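Local atomic coordinates of bottromycin amidohydrolase (Streptomyces purpureus, PDB entry 6I5S), a protein that acts as a zinc-containing, thiazoline-specific amidohydrolase and serves as the gatekeeper of bottromycin biosynthesis. Residues R115-E120 with R139-A144; G145-P150 with T159-M164; V219-M224 with A262-H267. All blocks are in the same frame, centred on the assembly; numbering follows the deposited sequence. Where two conformers were deposited one is given.

Contact 1 of 3, residues R115-E120 with R139-A144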
ATOM      1  N   ARG A 115       1.678   0.216   5.018  1.00 23.53           N
ATOM      2  CA  ARG A 115       2.524  -0.823   5.618  1.00 22.98           C
ATOM      3  C   ARG A 115       3.840  -0.861   4.854  1.00 28.70           C
ATOM      4  O   ARG A 115       3.891  -1.116   3.638  1.00 27.42           O
ATOM      5  CB  ARG A 115       1.851  -2.192   5.624  1.00 25.08           C
ATOM      6  CG  ARG A 115       0.571  -2.226   6.410  1.00 24.02           C
ATOM      7  CD  ARG A 115       0.108  -3.677   6.709  1.00 26.80           C
ATOM      8  NE  ARG A 115       0.057  -4.515   5.483  1.00 26.73           N
ATOM      9  CZ  ARG A 115      -0.098  -5.835   5.454  1.00 26.91           C
ATOM     10  NH1 ARG A 115      -0.120  -6.497   4.305  1.00 27.63           N
ATOM     11  NH2 ARG A 115      -0.270  -6.562   6.572  1.00 25.40           N
ATOM     12  N   GLN A 116       4.905  -0.629   5.583  1.00 21.31           N
ATOM     13  CA  GLN A 116       6.276  -0.727   5.084  1.00 23.57           C
ATOM     14  C   GLN A 116       6.770  -2.122   5.385  1.00 29.84           C
ATOM     15  O   GLN A 116       7.150  -2.420   6.519  1.00 27.46           O
ATOM     16  CB  GLN A 116       7.175   0.304   5.743  1.00 22.00           C
ATOM     17  CG  GLN A 116       8.638   0.185   5.332  1.00 31.48           C
ATOM     18  CD  GLN A 116       8.863   0.548   3.877  1.00 28.78           C
ATOM     19  OE1 GLN A 116       8.115   1.328   3.292  1.00 29.87           O
ATOM     20  NE2 GLN A 116       9.888  -0.022   3.287  1.00 28.21           N
ATOM     21  N   LEU A 117       6.764  -2.973   4.369  1.00 29.49           N
ATOM     22  CA  LEU A 117       7.030  -4.393   4.580  1.00 34.17           C
ATOM     23  C   LEU A 117       8.506  -4.745   4.444  1.00 45.23           C
ATOM     24  O   LEU A 117       8.856  -5.930   4.371  1.00 51.92           O
ATOM     25  CB  LEU A 117       6.136  -5.220   3.628  1.00 38.03           C
ATOM     26  CG  LEU A 117       5.091  -5.960   4.466  1.00 50.27           C
ATOM     27  CD1 LEU A 117       4.250  -5.066   5.320  1.00 32.61           C
ATOM     28  CD2 LEU A 117       4.209  -6.780   3.565  1.00 55.34           C
ATOM     29  N   TRP A 118       9.379  -3.755   4.464  1.00 34.00           N
ATOM     30  CA  TRP A 118      10.798  -3.936   4.672  1.00 34.93           C
ATOM     31  C   TRP A 118      11.223  -2.736   5.506  1.00 32.09           C
ATOM     32  O   TRP A 118      11.824  -1.815   5.005  1.00 34.43           O
ATOM     33  CB  TRP A 118      11.571  -4.003   3.353  1.00 42.31           C
ATOM     34  CG  TRP A 118      12.793  -4.775   3.450  1.00 59.54           C
ATOM     35  CD1 TRP A 118      13.862  -4.530   4.258  1.00 55.97           C
ATOM     36  CD2 TRP A 118      13.104  -5.947   2.696  1.00 73.21           C
ATOM     37  NE1 TRP A 118      14.830  -5.492   4.058  1.00 66.04           N
ATOM     38  CE2 TRP A 118      14.388  -6.369   3.098  1.00 83.26           C
ATOM     39  CE3 TRP A 118      12.418  -6.684   1.716  1.00 79.58           C
ATOM     40  CZ2 TRP A 118      15.006  -7.495   2.552  1.00 93.35           C
ATOM     41  CZ3 TRP A 118      13.030  -7.808   1.180  1.00 84.05           C
ATOM     42  CH2 TRP A 118      14.313  -8.201   1.600  1.00 94.63           C
ATOM     43  N   GLY A 119      10.848  -2.745   6.780  1.00 29.64           N
ATOM     44  CA  GLY A 119      11.046  -1.570   7.617  1.00 26.97           C
ATOM     45  C   GLY A 119      12.473  -1.408   8.101  1.00 28.02           C
ATOM     46  O   GLY A 119      13.217  -2.359   8.344  1.00 26.86           O
ATOM     47  N   GLU A 120      12.819  -0.152   8.325  1.00 26.16           N
ATOM     48  CA  GLU A 120      14.137   0.281   8.802  1.00 31.53           C
ATOM     49  C   GLU A 120      13.964   1.356   9.875  1.00 27.62           C
ATOM     50  O   GLU A 120      12.874   1.918  10.024  1.00 26.93           O
ATOM     51  CB  GLU A 120      14.972   0.891   7.667  1.00 39.52           C
ATOM     52  CG  GLU A 120      15.348  -0.102   6.593  1.00 71.52           C
ATOM     53  CD  GLU A 120      16.356   0.457   5.594  1.00100.37           C
ATOM     54  OE1 GLU A 120      17.118   1.377   5.952  1.00 99.03           O
ATOM     55  OE2 GLU A 120      16.379  -0.030   4.445  1.00121.62           O
ATOM     56  N   ARG A 139       1.099   8.011   7.591  1.00 24.78           N
ATOM     57  CA  ARG A 139       1.563   7.323   8.797  1.00 27.76           C
ATOM     58  C   ARG A 139       2.056   5.922   8.436  1.00 31.91           C
ATOM     59  O   ARG A 139       1.303   5.160   7.822  1.00 27.48           O
ATOM     60  CB  ARG A 139       0.402   7.235   9.779  1.00 25.65           C
ATOM     61  CG  ARG A 139       0.713   6.583  11.154  1.00 33.06           C
ATOM     62  CD  ARG A 139       1.626   7.500  12.012  1.00 64.40           C
ATOM     63  NE  ARG A 139       1.712   7.012  13.389  1.00 81.85           N
ATOM     64  CZ  ARG A 139       1.347   7.688  14.477  1.00 85.86           C
ATOM     65  NH1 ARG A 139       0.887   8.936  14.410  1.00 83.45           N
ATOM     66  NH2 ARG A 139       1.461   7.097  15.657  1.00 88.25           N
ATOM     67  N   PRO A 140       3.275   5.530   8.835  1.00 26.88           N
ATOM     68  CA  PRO A 140       3.759   4.176   8.539  1.00 24.70           C
ATOM     69  C   PRO A 140       3.410   3.148   9.595  1.00 27.59           C
ATOM     70  O   PRO A 140       3.260   3.439  10.793  1.00 27.29           O
ATOM     71  CB  PRO A 140       5.282   4.361   8.458  1.00 28.92           C
ATOM     72  CG  PRO A 140       5.562   5.501   9.453  1.00 37.70           C
ATOM     73  CD  PRO A 140       4.300   6.353   9.524  1.00 29.64           C
ATOM     74  N   TRP A 141       3.327   1.897   9.116  1.00 24.48           N
ATOM     75  CA  TRP A 141       3.282   0.701   9.947  1.00 23.36           C
ATOM     76  C   TRP A 141       4.499  -0.106   9.504  1.00 25.65           C
ATOM     77  O   TRP A 141       4.647  -0.406   8.321  1.00 25.91           O
ATOM     78  CB  TRP A 141       1.968  -0.059   9.764  1.00 24.56           C
ATOM     79  CG  TRP A 141       1.721  -1.283  10.552  1.00 25.05           C
ATOM     80  CD1 TRP A 141       0.963  -1.371  11.686  1.00 28.78           C
ATOM     81  CD2 TRP A 141       2.178  -2.611  10.284  1.00 26.07           C
ATOM     82  NE1 TRP A 141       0.906  -2.651  12.130  1.00 27.81           N
ATOM     83  CE2 TRP A 141       1.647  -3.436  11.291  1.00 24.90           C
ATOM     84  CE3 TRP A 141       2.999  -3.179   9.307  1.00 28.04           C
ATOM     85  CZ2 TRP A 141       1.923  -4.795  11.355  1.00 26.45           C
ATOM     86  CZ3 TRP A 141       3.234  -4.546   9.344  1.00 25.18           C
ATOM     87  CH2 TRP A 141       2.719  -5.328  10.372  1.00 29.23           C
ATOM     88  N   VAL A 142       5.422  -0.383  10.424  1.00 23.51           N
ATOM     89  CA  VAL A 142       6.801  -0.672  10.040  1.00 26.55           C
ATOM     90  C   VAL A 142       7.192  -2.070  10.540  1.00 29.22           C
ATOM     91  O   VAL A 142       7.153  -2.317  11.751  1.00 26.41           O
ATOM     92  CB  VAL A 142       7.741   0.400  10.613  1.00 25.27           C
ATOM     93  CG1 VAL A 142       9.157   0.133  10.159  1.00 25.64           C
ATOM     94  CG2 VAL A 142       7.222   1.799  10.227  1.00 25.48           C
ATOM     95  N   THR A 143       7.663  -2.958   9.637  1.00 24.72           N
ATOM     96  CA  THR A 143       8.220  -4.215  10.125  1.00 24.17           C
ATOM     97  C   THR A 143       9.688  -4.043  10.511  1.00 26.43           C
ATOM     98  O   THR A 143      10.363  -3.104  10.072  1.00 29.38           O
ATOM     99  CB  THR A 143       8.142  -5.334   9.070  1.00 30.96           C
ATOM    100  OG1 THR A 143       8.926  -4.973   7.932  1.00 30.21           O
ATOM    101  CG2 THR A 143       6.760  -5.534   8.633  1.00 29.53           C
ATOM    102  N   ALA A 144      10.169  -4.924  11.378  1.00 28.64           N
ATOM    103  CA  ALA A 144      11.567  -4.931  11.778  1.00 26.11           C
ATOM    104  C   ALA A 144      12.369  -5.660  10.696  1.00 30.36           C
ATOM    105  O   ALA A 144      12.834  -6.790  10.870  1.00 31.96           O
ATOM    106  CB  ALA A 144      11.743  -5.610  13.132  1.00 29.30           C
TER
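R115 and W141, paired on adjacent parallel strands, run side by side and point the same way from the sheet. The arginine methylenes do the touching: CG lies 3.9 Å from W141 CE3, and CD sits over one face of the indole, offset toward its rim. The guanidinium plane is turned 35° from the ring and any cation-pi term is long and at most weak; the charged end is held by E228, S226 and the carbonyl of A93. L117 reaches obliquely into the same corner, its CD1 4.2 Å from W141 CZ3. Beneath these side chains Q116 N donates to W141 O (2.8 Å) and T143 N returns a bond to Q116 O (3.2 Å), closing the beta-alpha-beta crossover through helix 121-132. Past the strands, the first torsion of T143 (chi1 63°) sets OG1 between its backbone N and carbonyl carbon, where it accepts G119 N at 3.2 Å and bonds to G145 O. L117 O bonds to NZ of the carboxylated lysine at position 183, a zinc ligand. The strand-end loop gripped by T143 OG1 thus also carries L117 O, consistent with this contact helping to place the metal-binding lysine.

Contact 2 of 3, residues G145-P150 with T159-M164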
ATOM      1  N   GLY A 145      12.553  -4.978   9.577  1.00 31.07           N
ATOM      2  CA  GLY A 145      13.277  -5.604   8.499  1.00 29.20           C
ATOM      3  C   GLY A 145      12.468  -6.794   7.994  1.00 31.60           C
ATOM      4  O   GLY A 145      11.235  -6.818   8.072  1.00 30.46           O
ATOM      5  N   VAL A 146      13.171  -7.811   7.541  1.00 30.38           N
ATOM      6  CA  VAL A 146      12.541  -9.041   7.054  1.00 29.97           C
ATOM      7  C   VAL A 146      13.378 -10.197   7.593  1.00 29.82           C
ATOM      8  O   VAL A 146      14.615 -10.139   7.594  1.00 35.59           O
ATOM      9  CB  VAL A 146      12.431  -9.135   5.514  1.00 38.43           C
ATOM     10  CG1 VAL A 146      11.555  -8.015   4.954  1.00 42.62           C
ATOM     11  CG2 VAL A 146      13.774  -9.162   4.880  1.00 60.12           C
ATOM     12  N   VAL A 147      12.713 -11.262   8.028  1.00 29.04           N
ATOM     13  CA  VAL A 147      13.346 -12.438   8.592  1.00 30.15           C
ATOM     14  C   VAL A 147      13.309 -13.531   7.525  1.00 33.64           C
ATOM     15  O   VAL A 147      12.277 -13.711   6.875  1.00 32.45           O
ATOM     16  CB  VAL A 147      12.605 -12.908   9.856  1.00 32.52           C
ATOM     17  CG1 VAL A 147      13.014 -14.200  10.251  1.00 44.76           C
ATOM     18  CG2 VAL A 147      12.886 -11.802  10.982  1.00 35.95           C
ATOM     19  N   ASP A 148      14.432 -14.195   7.326  1.00 24.69           N
ATOM     20  CA  ASP A 148      14.524 -15.270   6.358  1.00 25.78           C
ATOM     21  C   ASP A 148      15.444 -16.346   6.905  1.00 32.11           C
ATOM     22  O   ASP A 148      16.181 -16.124   7.867  1.00 31.18           O
ATOM     23  CB  ASP A 148      15.059 -14.791   5.010  1.00 27.75           C
ATOM     24  CG  ASP A 148      14.555 -15.640   3.814  1.00 36.39           C
ATOM     25  OD1 ASP A 148      13.837 -16.645   4.022  1.00 32.56           O
ATOM     26  OD2 ASP A 148      14.907 -15.303   2.641  1.00 32.77           O
ATOM     27  N   GLY A 149      15.384 -17.537   6.285  1.00 28.65           N
ATOM     28  CA  GLY A 149      16.201 -18.655   6.737  1.00 29.43           C
ATOM     29  C   GLY A 149      17.535 -18.692   6.025  1.00 32.19           C
ATOM     30  O   GLY A 149      17.828 -17.905   5.119  1.00 35.28           O
ATOM     31  N   PRO A 150      18.396 -19.613   6.424  1.00 38.02           N
ATOM     32  CA  PRO A 150      19.588 -19.844   5.616  1.00 45.09           C
ATOM     33  C   PRO A 150      19.141 -20.308   4.236  1.00 42.99           C
ATOM     34  O   PRO A 150      18.041 -20.832   4.039  1.00 60.24           O
ATOM     35  CB  PRO A 150      20.368 -20.918   6.400  1.00 50.93           C
ATOM     36  CG  PRO A 150      19.458 -21.429   7.426  1.00 48.24           C
ATOM     37  CD  PRO A 150      18.258 -20.552   7.553  1.00 44.25           C
ATOM     38  N   THR A 159      17.426 -10.448   7.697  1.00 31.08           N
ATOM     39  CA  THR A 159      17.932 -10.926   8.979  1.00 33.00           C
ATOM     40  C   THR A 159      17.800 -12.448   8.964  1.00 33.81           C
ATOM     41  O   THR A 159      16.678 -12.944   8.989  1.00 28.63           O
ATOM     42  CB  THR A 159      17.108 -10.337  10.100  1.00 29.84           C
ATOM     43  OG1 THR A 159      17.176  -8.941  10.005  1.00 32.27           O
ATOM     44  CG2 THR A 159      17.633 -10.776  11.519  1.00 34.20           C
ATOM     45  N   ILE A 160      18.920 -13.178   8.943  1.00 29.49           N
ATOM     46  CA  ILE A 160      18.889 -14.626   8.860  1.00 28.44           C
ATOM     47  C   ILE A 160      18.668 -15.216  10.239  1.00 36.91           C
ATOM     48  O   ILE A 160      19.458 -14.993  11.177  1.00 33.08           O
ATOM     49  CB  ILE A 160      20.168 -15.181   8.224  1.00 34.78           C
ATOM     50  CG1 ILE A 160      20.421 -14.549   6.852  1.00 37.02           C
ATOM     51  CG2 ILE A 160      20.065 -16.676   8.136  1.00 35.91           C
ATOM     52  CD1 ILE A 160      19.295 -14.719   5.870  1.00 45.18           C
ATOM     53  N   VAL A 161      17.599 -15.992  10.359  1.00 27.87           N
ATOM     54  CA  VAL A 161      17.200 -16.617  11.616  1.00 29.25           C
ATOM     55  C   VAL A 161      17.251 -18.127  11.409  1.00 32.02           C
ATOM     56  O   VAL A 161      16.656 -18.655  10.461  1.00 34.43           O
ATOM     57  CB  VAL A 161      15.809 -16.131  12.058  1.00 32.60           C
ATOM     58  CG1 VAL A 161      15.338 -16.792  13.277  1.00 59.78           C
ATOM     59  CG2 VAL A 161      15.826 -14.593  12.251  1.00 36.25           C
ATOM     60  N   SER A 162      17.996 -18.816  12.256  1.00 32.76           N
ATOM     61  CA  SER A 162      18.096 -20.264  12.150  1.00 38.12           C
ATOM     62  C   SER A 162      17.892 -20.975  13.484  1.00 39.07           C
ATOM     63  O   SER A 162      18.115 -22.194  13.566  1.00 36.58           O
ATOM     64  CB  SER A 162      19.442 -20.621  11.547  1.00 44.85           C
ATOM     65  OG  SER A 162      20.457 -20.322  12.459  1.00 49.77           O
ATOM     66  N   GLY A 163      17.459 -20.275  14.522  1.00 36.71           N
ATOM     67  CA  GLY A 163      17.224 -20.890  15.816  1.00 43.61           C
ATOM     68  C   GLY A 163      16.505 -19.915  16.726  1.00 39.05           C
ATOM     69  O   GLY A 163      16.215 -18.789  16.347  1.00 33.63           O
ATOM     70  N   MET A 164      16.277 -20.360  17.968  1.00 38.83           N
ATOM     71  CA  MET A 164      15.457 -19.619  18.925  1.00 48.17           C
ATOM     72  C   MET A 164      16.132 -18.314  19.331  1.00 44.25           C
ATOM     73  O   MET A 164      15.473 -17.271  19.475  1.00 39.26           O
ATOM     74  CB  MET A 164      15.182 -20.484  20.158  1.00 74.55           C
ATOM     75  CG  MET A 164      13.986 -21.427  20.033  1.00115.43           C
ATOM     76  SD  MET A 164      14.047 -22.863  21.151  1.00115.41           S
ATOM     77  CE  MET A 164      12.339 -23.413  21.110  1.00124.47           C
TER
HETATM   78  O   HOH W   1      16.326  -7.359   7.753  1.00 34.55           O
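I160 leans over D148, G149 and P150, and each branch of its side chain meets a different part of that backbone. CB stands 4.1 Å from D148 O. From there CG2, anti to the backbone N, runs to the proline, 3.8 Å from P150 N, while CG1 takes the position beside the backbone N (chi1 -55°) and carries CD1 round to G149 O at 3.6 Å. An alanine here would probably leave a gap beside P150 and G149 O, with the proline ring deprived of its CG2 neighbour. The backbone beneath is a short two-stranded parallel sheet, following barrel strand 139-142 in the chain: T159 N donates to V146 O (2.8 Å), D148 N to T159 O (3.1 Å) and V161 N to D148 O (2.9 Å). On the face that bears V147 and T159, V147 CG1 presses against V161 CG2 at 3.5 Å, tighter than usual for carbons, and helix 164-177 covers both valines. Near the start of the pair a water accepts from V146 N and from T159 OG1, the latter at 2.9 Å.

Contact 3 of 3, residues V219-M224 with A262-H267; sequences VALRTM and AEAAGH
L221 and H267 make a helix-to-loop contact, in which the last turn of helix 217-223 rests on the loop that leads into strand 268-270. No hydrogen bond crosses between the two segments; apolar contact and the placement of one flat ring carry it. H267 was deposited in two conformers, and the ring geometry described here belongs to one of them. In that conformer the imidazole turns a face to the helix, and the L221 carbonyl carbon stands 3.8 Å above the ring plane, over its centre, with L221 O over the same face. R222 CA follows at 3.9 Å from H267 NE2. Because the carbonyl lies over the face, NE2 is badly angled to L221 O and no hydrogen bond forms.

Beside the ring, L221 extends across the loop. Its CG is anti to the carbonyl carbon (chi1 -69°), and the L221 and E263 side chains cross at about a right angle, L221 CD1 3.9 Å from E263 CB and 3.8 Å from E263 O, with A264 CB next at 4.4 Å. Residues A264 to H267 form a type II turn that brings H267 back beside the helix, closed by H267 N to A264 O at 3.0 Å, with G266 at positive phi. E263 O lies in the plane of the imidazole, at its edge, and takes a weak bond from ND1 in this conformer.

On the helix side, A220 O accepts from both T223 N and M224 N as the helix ends. Further out, helix 190-203 packs on T223 and M224 through F193, A264 meets F233, and backbone bonds from G266 to G340 and from H267 to R342 join the loop to the approach and start of strand 342-343.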
ATOM      1  N   VAL A 219      -1.464 -23.914   8.093  1.00 34.83           N
ATOM      2  CA  VAL A 219      -0.758 -23.418   9.278  1.00 34.23           C
ATOM      3  C   VAL A 219      -0.440 -21.925   9.151  1.00 35.78           C
ATOM      4  O   VAL A 219      -0.611 -21.137  10.099  1.00 32.87           O
ATOM      5  CB  VAL A 219       0.510 -24.278   9.494  1.00 35.08           C
ATOM      6  CG1 VAL A 219       1.349 -23.750  10.591  1.00 39.55           C
ATOM      7  CG2 VAL A 219       0.132 -25.713   9.736  1.00 38.17           C
ATOM      8  N   ALA A 220       0.035 -21.497   7.985  1.00 32.18           N
ATOM      9  CA  ALA A 220       0.354 -20.100   7.789  1.00 30.34           C
ATOM     10  C   ALA A 220      -0.888 -19.230   7.907  1.00 31.49           C
ATOM     11  O   ALA A 220      -0.844 -18.145   8.508  1.00 33.03           O
ATOM     12  CB  ALA A 220       1.012 -19.897   6.437  1.00 31.76           C
ATOM     13  N   LEU A 221      -2.008 -19.675   7.342  1.00 31.21           N
ATOM     14  CA  LEU A 221      -3.221 -18.871   7.357  1.00 32.28           C
ATOM     15  C   LEU A 221      -3.728 -18.654   8.765  1.00 39.00           C
ATOM     16  O   LEU A 221      -4.252 -17.585   9.078  1.00 38.75           O
ATOM     17  CB  LEU A 221      -4.327 -19.517   6.525  1.00 36.28           C
ATOM     18  CG  LEU A 221      -4.068 -19.517   5.036  1.00 32.35           C
ATOM     19  CD1 LEU A 221      -5.164 -20.405   4.336  1.00 36.84           C
ATOM     20  CD2 LEU A 221      -3.992 -18.148   4.447  1.00 36.33           C
ATOM     21  N   ARG A 222      -3.598 -19.640   9.633  1.00 32.39           N
ATOM     22  CA  ARG A 222      -4.118 -19.456  10.974  1.00 36.07           C
ATOM     23  C   ARG A 222      -3.136 -18.799  11.934  1.00 37.98           C
ATOM     24  O   ARG A 222      -3.548 -18.435  13.032  1.00 39.30           O
ATOM     25  CB  ARG A 222      -4.617 -20.795  11.564  1.00 45.18           C
ATOM     26  CG  ARG A 222      -3.609 -21.852  11.737  1.00 45.93           C
ATOM     27  CD  ARG A 222      -4.273 -23.093  12.497  1.00 49.01           C
ATOM     28  NE  ARG A 222      -3.595 -24.342  12.272  1.00 56.47           N
ATOM     29  CZ  ARG A 222      -2.524 -24.760  12.934  1.00 73.49           C
ATOM     30  NH1 ARG A 222      -1.972 -23.982  13.865  1.00 83.83           N
ATOM     31  NH2 ARG A 222      -2.004 -25.963  12.656  1.00 64.01           N
ATOM     32  N   THR A 223      -1.870 -18.630  11.567  1.00 33.55           N
ATOM     33  CA  THR A 223      -0.888 -18.027  12.471  1.00 27.98           C
ATOM     34  C   THR A 223      -0.415 -16.655  12.016  1.00 32.13           C
ATOM     35  O   THR A 223       0.013 -15.857  12.849  1.00 36.65           O
ATOM     36  CB  THR A 223       0.351 -18.924  12.656  1.00 35.26           C
ATOM     37  OG1 THR A 223       0.971 -19.189  11.393  1.00 38.81           O
ATOM     38  CG2 THR A 223       0.008 -20.241  13.333  1.00 35.17           C
ATOM     39  N   MET A 224      -0.497 -16.337  10.733  1.00 29.46           N
ATOM     40  CA  MET A 224      -0.008 -15.059  10.236  1.00 26.29           C
ATOM     41  C   MET A 224      -1.120 -14.013  10.173  1.00 25.95           C
ATOM     42  O   MET A 224      -2.252 -14.300   9.778  1.00 26.22           O
ATOM     43  CB  MET A 224       0.624 -15.232   8.841  1.00 30.79           C
ATOM     44  CG  MET A 224       1.912 -16.117   8.899  1.00 30.15           C
ATOM     45  SD  MET A 224       2.652 -16.429   7.279  1.00 28.32           S
ATOM     46  CE  MET A 224       3.163 -14.794   6.711  1.00 29.21           C
ATOM     47  N   ALA A 262     -11.703 -21.877   1.457  1.00 74.36           N
ATOM     48  CA  ALA A 262     -12.446 -21.612   2.689  1.00 73.31           C
ATOM     49  C   ALA A 262     -11.548 -21.616   3.923  1.00 67.39           C
ATOM     50  O   ALA A 262     -11.947 -21.101   4.974  1.00 61.11           O
ATOM     51  CB  ALA A 262     -13.559 -22.641   2.875  1.00 71.45           C
ATOM     52  N   GLU A 263     -10.353 -22.202   3.829  1.00 71.95           N
ATOM     53  CA  GLU A 263      -9.385 -22.061   4.905  1.00 54.72           C
ATOM     54  C   GLU A 263      -8.993 -20.600   5.109  1.00 45.66           C
ATOM     55  O   GLU A 263      -8.474 -20.248   6.169  1.00 46.08           O
ATOM     56  CB  GLU A 263      -8.152 -22.904   4.602  1.00 65.64           C
ATOM     57  CG  GLU A 263      -8.339 -24.403   4.875  1.00 83.07           C
ATOM     58  CD  GLU A 263      -7.240 -25.262   4.253  1.00 89.92           C
ATOM     59  OE1 GLU A 263      -6.110 -24.752   4.067  1.00 91.50           O
ATOM     60  OE2 GLU A 263      -7.502 -26.447   3.947  1.00 88.40           O
ATOM     61  N   ALA A 264      -9.249 -19.739   4.134  1.00 40.16           N
ATOM     62  CA  ALA A 264      -8.845 -18.345   4.261  1.00 38.31           C
ATOM     63  C   ALA A 264      -9.920 -17.455   4.871  1.00 40.46           C
ATOM     64  O   ALA A 264      -9.693 -16.249   5.007  1.00 34.19           O
ATOM     65  CB  ALA A 264      -8.433 -17.790   2.896  1.00 47.88           C
ATOM     66  N   ALA A 265     -11.061 -18.004   5.270  1.00 42.67           N
ATOM     67  CA  ALA A 265     -12.116 -17.154   5.809  1.00 43.84           C
ATOM     68  C   ALA A 265     -11.641 -16.450   7.064  1.00 43.88           C
ATOM     69  O   ALA A 265     -11.085 -17.073   7.961  1.00 38.87           O
ATOM     70  CB  ALA A 265     -13.371 -17.982   6.096  1.00 44.17           C
ATOM     71  N   GLY A 266     -11.837 -15.128   7.106  1.00 42.38           N
ATOM     72  CA  GLY A 266     -11.394 -14.298   8.193  1.00 34.78           C
ATOM     73  C   GLY A 266      -9.957 -13.863   8.147  1.00 35.21           C
ATOM     74  O   GLY A 266      -9.551 -13.065   8.990  1.00 37.89           O
ATOM     75  N   HIS A 267      -9.175 -14.329   7.196  1.00 27.51           N
ATOM     76  CA  HIS A 267      -7.773 -13.975   7.163  0.54 28.12           C
ATOM     77  C   HIS A 267      -7.500 -12.892   6.122  1.00 29.38           C
ATOM     78  O   HIS A 267      -8.177 -12.799   5.091  1.00 31.93           O
ATOM     79  CB  HIS A 267      -6.960 -15.226   6.913  0.54 34.11           C
ATOM     80  CG  HIS A 267      -7.084 -16.208   8.039  0.54 35.38           C
ATOM     81  ND1 HIS A 267      -7.664 -17.445   7.892  0.54 34.87           N
ATOM     82  CD2 HIS A 267      -6.773 -16.093   9.359  0.54 29.49           C
ATOM     83  CE1 HIS A 267      -7.672 -18.069   9.056  0.54 29.91           C
ATOM     84  NE2 HIS A 267      -7.128 -17.276   9.961  0.54 34.08           N
TER

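How the contacts relate
From the N terminus, contact 1 comes first and closes an 18-residue connection, most of it helix 121-132, between strands 111-116 and 139-142. Contact 2 follows directly and closes a short irregular loop of eight residues before helix 164-177. Contact 3 spans 37 residues, tying the end of helix 217-223 to the loop before strand 268-270. All three lie in series; none nests in or crosses another. Contacts 1 and 2, with centres about 17 Å apart, touch where L117 O meets V146, so the end of the barrel strands packs against the small separate sheet that follows in the chain. Contact 3 stands apart, its centre about 22 Å from each of theirs.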